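Local structure of omega transaminase (Pseudomonas sp., 5LHA) at residues Pro202-Glu214 with Pro243-Arg256. The protein catalyses, as a PLP-dependent fold type I amine transaminase, the transfer of amino groups between amines and carbonyl acceptors through a pyridoxamine phosphate intermediate. Numbering follows the deposited sequence.
Sequences PQALTAHCIRQLE and PADYWPRLREVCDR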
loop_
_atom_site.group_PDB
_atom_site.type_symbol
_atom_site.label_atom_id
_atom_site.label_comp_id
_atom_site.label_asym_id
_atom_site.label_seq_id
_atom_site.Cartn_x
_atom_site.Cartn_y
_atom_site.Cartn_z
ATOM N N PRO A 202 34.315 -16.283 -2.020
ATOM C CA PRO A 202 33.336 -15.823 -3.026
ATOM C C PRO A 202 32.327 -16.874 -3.468
ATOM O O PRO A 202 31.133 -16.568 -3.555
ATOM C CB PRO A 202 34.231 -15.372 -4.188
ATOM C CG PRO A 202 35.574 -15.121 -3.580
ATOM C CD PRO A 202 35.703 -16.134 -2.483
ATOM N N GLN A 203 32.765 -18.096 -3.786
ATOM C CA GLN A 203 31.815 -19.115 -4.231
ATOM C C GLN A 203 30.822 -19.459 -3.125
ATOM O O GLN A 203 29.623 -19.617 -3.385
ATOM C CB GLN A 203 32.555 -20.369 -4.708
ATOM C CG GLN A 203 31.673 -21.418 -5.403
ATOM C CD GLN A 203 30.796 -22.228 -4.441
ATOM O OE1 GLN A 203 31.236 -22.621 -3.356
ATOM N NE2 GLN A 203 29.546 -22.473 -4.840
ATOM N N ALA A 204 31.301 -19.585 -1.886
ATOM C CA ALA A 204 30.393 -19.864 -0.782
ATOM C C ALA A 204 29.442 -18.699 -0.527
ATOM O O ALA A 204 28.297 -18.919 -0.117
ATOM C CB ALA A 204 31.187 -20.199 0.477
ATOM N N LEU A 205 29.894 -17.463 -0.762
ATOM C CA LEU A 205 29.044 -16.293 -0.535
ATOM C C LEU A 205 27.974 -16.162 -1.614
ATOM O O LEU A 205 26.833 -15.785 -1.323
ATOM C CB LEU A 205 29.900 -15.024 -0.465
ATOM C CG LEU A 205 29.196 -13.701 -0.146
ATOM C CD1 LEU A 205 28.475 -13.740 1.201
ATOM C CD2 LEU A 205 30.199 -12.580 -0.165
ATOM N N THR A 206 28.341 -16.396 -2.872
ATOM C CA THR A 206 27.346 -16.431 -3.936
ATOM C C THR A 206 26.270 -17.468 -3.653
ATOM O O THR A 206 25.076 -17.196 -3.828
ATOM C CB THR A 206 28.019 -16.723 -5.274
ATOM O OG1 THR A 206 28.875 -15.632 -5.625
ATOM C CG2 THR A 206 26.982 -16.939 -6.376
ATOM N N ALA A 207 26.682 -18.659 -3.202
ATOM C CA ALA A 207 25.740 -19.749 -2.958
ATOM C C ALA A 207 24.755 -19.410 -1.842
ATOM O O ALA A 207 23.559 -19.711 -1.948
ATOM C CB ALA A 207 26.506 -21.032 -2.635
ATOM N N HIS A 208 25.245 -18.804 -0.757
ATOM C CA HIS A 208 24.364 -18.339 0.310
ATOM C C HIS A 208 23.323 -17.366 -0.237
ATOM O O HIS A 208 22.132 -17.454 0.091
ATOM C CB HIS A 208 25.185 -17.677 1.420
ATOM C CG HIS A 208 25.925 -18.645 2.291
ATOM N ND1 HIS A 208 25.309 -19.689 2.945
ATOM C CD2 HIS A 208 27.238 -18.719 2.614
ATOM C CE1 HIS A 208 26.212 -20.366 3.634
ATOM N NE2 HIS A 208 27.392 -19.800 3.447
ATOM N N CYS A 209 23.762 -16.422 -1.078
ATOM C CA CYS A 209 22.864 -15.374 -1.547
ATOM C C CYS A 209 21.808 -15.943 -2.488
ATOM O O CYS A 209 20.617 -15.631 -2.360
ATOM C CB CYS A 209 23.675 -14.279 -2.245
ATOM S SG CYS A 209 24.753 -13.323 -1.145
ATOM N N ILE A 210 22.224 -16.816 -3.413
ATOM C CA ILE A 210 21.291 -17.428 -4.360
ATOM C C ILE A 210 20.268 -18.296 -3.639
ATOM O O ILE A 210 19.072 -18.265 -3.957
ATOM C CB ILE A 210 22.074 -18.227 -5.414
ATOM C CG1 ILE A 210 22.873 -17.261 -6.274
ATOM C CG2 ILE A 210 21.142 -19.038 -6.283
ATOM C CD1 ILE A 210 21.985 -16.297 -7.009
ATOM N N ARG A 211 20.715 -19.087 -2.661
ATOM C CA ARG A 211 19.775 -19.885 -1.884
ATOM C C ARG A 211 18.753 -18.998 -1.178
ATOM O O ARG A 211 17.557 -19.316 -1.153
ATOM C CB ARG A 211 20.528 -20.760 -0.884
ATOM C CG ARG A 211 19.640 -21.380 0.165
ATOM C CD ARG A 211 20.434 -22.275 1.097
ATOM N NE ARG A 211 19.792 -22.397 2.404
ATOM C CZ ARG A 211 20.277 -23.116 3.407
ATOM N NH1 ARG A 211 21.411 -23.788 3.256
ATOM N NH2 ARG A 211 19.625 -23.165 4.564
ATOM N N GLN A 212 19.205 -17.872 -0.615
ATOM C CA GLN A 212 18.278 -16.905 -0.036
ATOM C C GLN A 212 17.298 -16.392 -1.086
ATOM O O GLN A 212 16.118 -16.172 -0.794
ATOM C CB GLN A 212 19.049 -15.735 0.582
ATOM C CG GLN A 212 18.171 -14.648 1.202
ATOM C CD GLN A 212 18.969 -13.431 1.662
ATOM O OE1 GLN A 212 19.293 -12.548 0.868
ATOM N NE2 GLN A 212 19.281 -13.379 2.948
ATOM N N LEU A 213 17.781 -16.162 -2.308
ATOM C CA LEU A 213 16.913 -15.659 -3.369
ATOM C C LEU A 213 15.829 -16.673 -3.747
ATOM O O LEU A 213 14.657 -16.309 -3.919
ATOM C CB LEU A 213 17.765 -15.260 -4.577
ATOM C CG LEU A 213 17.067 -14.945 -5.898
ATOM C CD1 LEU A 213 16.147 -13.762 -5.755
ATOM C CD2 LEU A 213 18.120 -14.668 -6.956
ATOM N N GLU A 214 16.197 -17.951 -3.889
ATOM C CA GLU A 214 15.193 -18.971 -4.189
ATOM C C GLU A 214 14.149 -19.067 -3.088
ATOM O O GLU A 214 12.954 -19.236 -3.364
ATOM C CB GLU A 214 15.840 -20.337 -4.388
ATOM C CG GLU A 214 16.680 -20.434 -5.614
ATOM C CD GLU A 214 17.482 -21.712 -5.673
ATOM O OE1 GLU A 214 17.635 -22.399 -4.640
ATOM O OE2 GLU A 214 17.974 -22.025 -6.772
ATOM N N PRO A 243 30.934 -11.373 -6.375
ATOM C CA PRO A 243 31.727 -12.466 -6.948
ATOM C C PRO A 243 31.333 -12.753 -8.394
ATOM O O PRO A 243 30.235 -12.430 -8.855
ATOM C CB PRO A 243 31.412 -13.652 -6.030
ATOM C CG PRO A 243 30.976 -13.025 -4.743
ATOM C CD PRO A 243 30.247 -11.775 -5.135
ATOM N N ALA A 244 32.272 -13.361 -9.120
ATOM C CA ALA A 244 32.132 -13.490 -10.565
ATOM C C ALA A 244 30.970 -14.387 -10.965
ATOM O O ALA A 244 30.395 -14.205 -12.045
ATOM C CB ALA A 244 33.424 -14.025 -11.162
ATOM N N ASP A 245 30.637 -15.379 -10.149
ATOM C CA ASP A 245 29.539 -16.280 -10.467
ATOM C C ASP A 245 28.182 -15.784 -9.970
ATOM O O ASP A 245 27.172 -16.450 -10.215
ATOM C CB ASP A 245 29.833 -17.677 -9.910
ATOM C CG ASP A 245 30.234 -17.648 -8.450
ATOM O OD1 ASP A 245 30.629 -16.568 -7.961
ATOM O OD2 ASP A 245 30.147 -18.704 -7.786
ATOM N N TYR A 246 28.126 -14.648 -9.272
ATOM C CA TYR A 246 26.851 -14.189 -8.723
ATOM C C TYR A 246 25.862 -13.783 -9.815
ATOM O O TYR A 246 24.710 -14.234 -9.816
ATOM C CB TYR A 246 27.069 -13.037 -7.746
ATOM C CG TYR A 246 25.763 -12.499 -7.194
ATOM C CD1 TYR A 246 25.002 -13.252 -6.307
ATOM C CD2 TYR A 246 25.293 -11.242 -7.558
ATOM C CE1 TYR A 246 23.808 -12.772 -5.799
ATOM C CE2 TYR A 246 24.102 -10.751 -7.049
ATOM C CZ TYR A 246 23.366 -11.521 -6.171
ATOM O OH TYR A 246 22.180 -11.035 -5.666
ATOM N N TRP A 247 26.268 -12.886 -10.719
ATOM C CA TRP A 247 25.336 -12.408 -11.737
ATOM C C TRP A 247 24.910 -13.510 -12.707
ATOM O O TRP A 247 23.732 -13.555 -13.088
ATOM C CB TRP A 247 25.918 -11.207 -12.495
ATOM C CG TRP A 247 25.534 -9.901 -11.846
ATOM C CD1 TRP A 247 26.108 -9.331 -10.743
ATOM C CD2 TRP A 247 24.453 -9.038 -12.225
ATOM N NE1 TRP A 247 25.465 -8.156 -10.428
ATOM C CE2 TRP A 247 24.445 -7.955 -11.319
ATOM C CE3 TRP A 247 23.499 -9.070 -13.244
ATOM C CZ2 TRP A 247 23.525 -6.911 -11.411
ATOM C CZ3 TRP A 247 22.586 -8.037 -13.333
ATOM C CH2 TRP A 247 22.603 -6.972 -12.419
ATOM N N PRO A 248 25.802 -14.415 -13.131
ATOM C CA PRO A 248 25.323 -15.570 -13.914
ATOM C C PRO A 248 24.287 -16.421 -13.190
ATOM O O PRO A 248 23.330 -16.890 -13.819
ATOM C CB PRO A 248 26.614 -16.350 -14.197
ATOM C CG PRO A 248 27.664 -15.291 -14.234
ATOM C CD PRO A 248 27.277 -14.313 -13.173
ATOM N N ARG A 249 24.450 -16.648 -11.886
ATOM C CA ARG A 249 23.447 -17.411 -11.152
ATOM C C ARG A 249 22.222 -16.576 -10.818
ATOM O O ARG A 249 21.172 -17.140 -10.491
ATOM C CB ARG A 249 24.053 -17.993 -9.878
ATOM C CG ARG A 249 25.168 -18.992 -10.136
ATOM C CD ARG A 249 25.580 -19.690 -8.857
ATOM N NE ARG A 249 24.442 -20.361 -8.226
ATOM C CZ ARG A 249 24.534 -21.193 -7.191
ATOM N NH1 ARG A 249 25.719 -21.471 -6.654
ATOM N NH2 ARG A 249 23.437 -21.750 -6.693
ATOM N N LEU A 250 22.342 -15.246 -10.883
ATOM C CA LEU A 250 21.171 -14.378 -10.846
ATOM C C LEU A 250 20.311 -14.585 -12.085
ATOM O O LEU A 250 19.104 -14.835 -11.989
ATOM C CB LEU A 250 21.623 -12.925 -10.744
ATOM C CG LEU A 250 20.741 -11.940 -9.991
ATOM C CD1 LEU A 250 20.472 -12.460 -8.593
ATOM C CD2 LEU A 250 21.434 -10.592 -9.946
ATOM N N ARG A 251 20.937 -14.488 -13.266
ATOM C CA ARG A 251 20.260 -14.729 -14.538
ATOM C C ARG A 251 19.550 -16.079 -14.554
ATOM O O ARG A 251 18.412 -16.187 -15.027
ATOM C CB ARG A 251 21.289 -14.649 -15.671
ATOM C CG ARG A 251 20.780 -14.881 -17.103
ATOM C CD ARG A 251 19.926 -13.747 -17.642
ATOM N NE ARG A 251 18.514 -13.881 -17.304
ATOM C CZ ARG A 251 17.590 -12.993 -17.652
ATOM N NH1 ARG A 251 17.938 -11.913 -18.333
ATOM N NH2 ARG A 251 16.325 -13.176 -17.318
ATOM N N GLU A 252 20.213 -17.123 -14.056
ATOM C CA GLU A 252 19.623 -18.455 -14.100
ATOM C C GLU A 252 18.383 -18.540 -13.225
ATOM O O GLU A 252 17.360 -19.102 -13.637
ATOM C CB GLU A 252 20.642 -19.493 -13.642
ATOM C CG GLU A 252 21.805 -19.688 -14.580
ATOM C CD GLU A 252 22.941 -20.435 -13.913
ATOM O OE1 GLU A 252 22.804 -20.789 -12.717
ATOM O OE2 GLU A 252 23.972 -20.654 -14.577
ATOM N N VAL A 253 18.451 -17.982 -12.016
ATOM C CA VAL A 253 17.327 -18.079 -11.089
ATOM C C VAL A 253 16.120 -17.317 -11.621
ATOM O O VAL A 253 14.981 -17.793 -11.533
ATOM C CB VAL A 253 17.748 -17.586 -9.690
ATOM C CG1 VAL A 253 16.552 -17.540 -8.759
ATOM C CG2 VAL A 253 18.816 -18.499 -9.114
ATOM N N CYS A 254 16.350 -16.133 -12.193
ATOM C CA CYS A 254 15.258 -15.369 -12.790
ATOM C C CYS A 254 14.615 -16.139 -13.937
ATOM O O CYS A 254 13.395 -16.077 -14.135
ATOM C CB CYS A 254 15.771 -14.012 -13.279
ATOM S SG CYS A 254 16.183 -12.817 -11.978
ATOM N N ASP A 255 15.424 -16.882 -14.697
ATOM C CA ASP A 255 14.893 -17.645 -15.823
ATOM C C ASP A 255 13.987 -18.779 -15.357
ATOM O O ASP A 255 12.973 -19.072 -16.001
ATOM C CB ASP A 255 16.039 -18.208 -16.665
ATOM C CG ASP A 255 16.700 -17.160 -17.531
ATOM O OD1 ASP A 255 16.024 -16.183 -17.921
ATOM O OD2 ASP A 255 17.900 -17.326 -17.835
ATOM N N ARG A 256 14.328 -19.417 -14.233
ATOM C CA ARG A 256 13.480 -20.462 -13.664
ATOM C C ARG A 256 12.051 -19.983 -13.454
ATOM O O ARG A 256 11.115 -20.788 -13.468
ATOM C CB ARG A 256 14.067 -20.940 -12.333
ATOM C CG ARG A 256 14.139 -22.455 -12.161
ATOM C CD ARG A 256 15.077 -22.810 -11.014
ATOM N NE ARG A 256 16.430 -22.334 -11.297
ATOM C CZ ARG A 256 17.401 -22.225 -10.396
ATOM N NH1 ARG A 256 17.175 -22.559 -9.134
ATOM N NH2 ARG A 256 18.594 -21.774 -10.763
#
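The 202-214 segment of helix 202-220 and helix 246-256 run side by side in the same sense, their axes 10.1 Å apart at closest approach and inclined by 23°. The CA atoms of Thr206 and Tyr246 lie 5.3 Å apart, whereas those of Glu214 and Val253 are 7.3 Å apart. At the N-terminal end, Thr206 OG1 stands 3.1 Å from Asp245 OD1 and 3.2 Å from Pro202 O; its one proton could serve either acceptor. Thr206 CG2, placed anti to the backbone N, reaches the edge of the Tyr246 ring and packs against Tyr246 CA.

Ile210 is a knob in a hole formed by Tyr246, Arg249, Leu250 and Val253. Its CG1 covers one face of the Arg249 guanidinium, brought back over the isoleucine by a bend at chi3 (57°), and its CG2 meets Val253 CG2 at 3.7 Å. Both helices pack against the large mixed sheet of the PLP fold type I domain, where Leu213 and Leu250 each touch Leu228 of strand 225-230. Between them, Leu213 CD2 meets Leu250 CD1 at 3.6 Å, the two side chains crossing nearly at right angles. Farther along, Arg256 NH1 forms a salt bridge with Glu214 OE2 at 2.6 Å, approaching on the anti side but tilted out of the carboxylate plane, with a bent N-H...O angle of 134°.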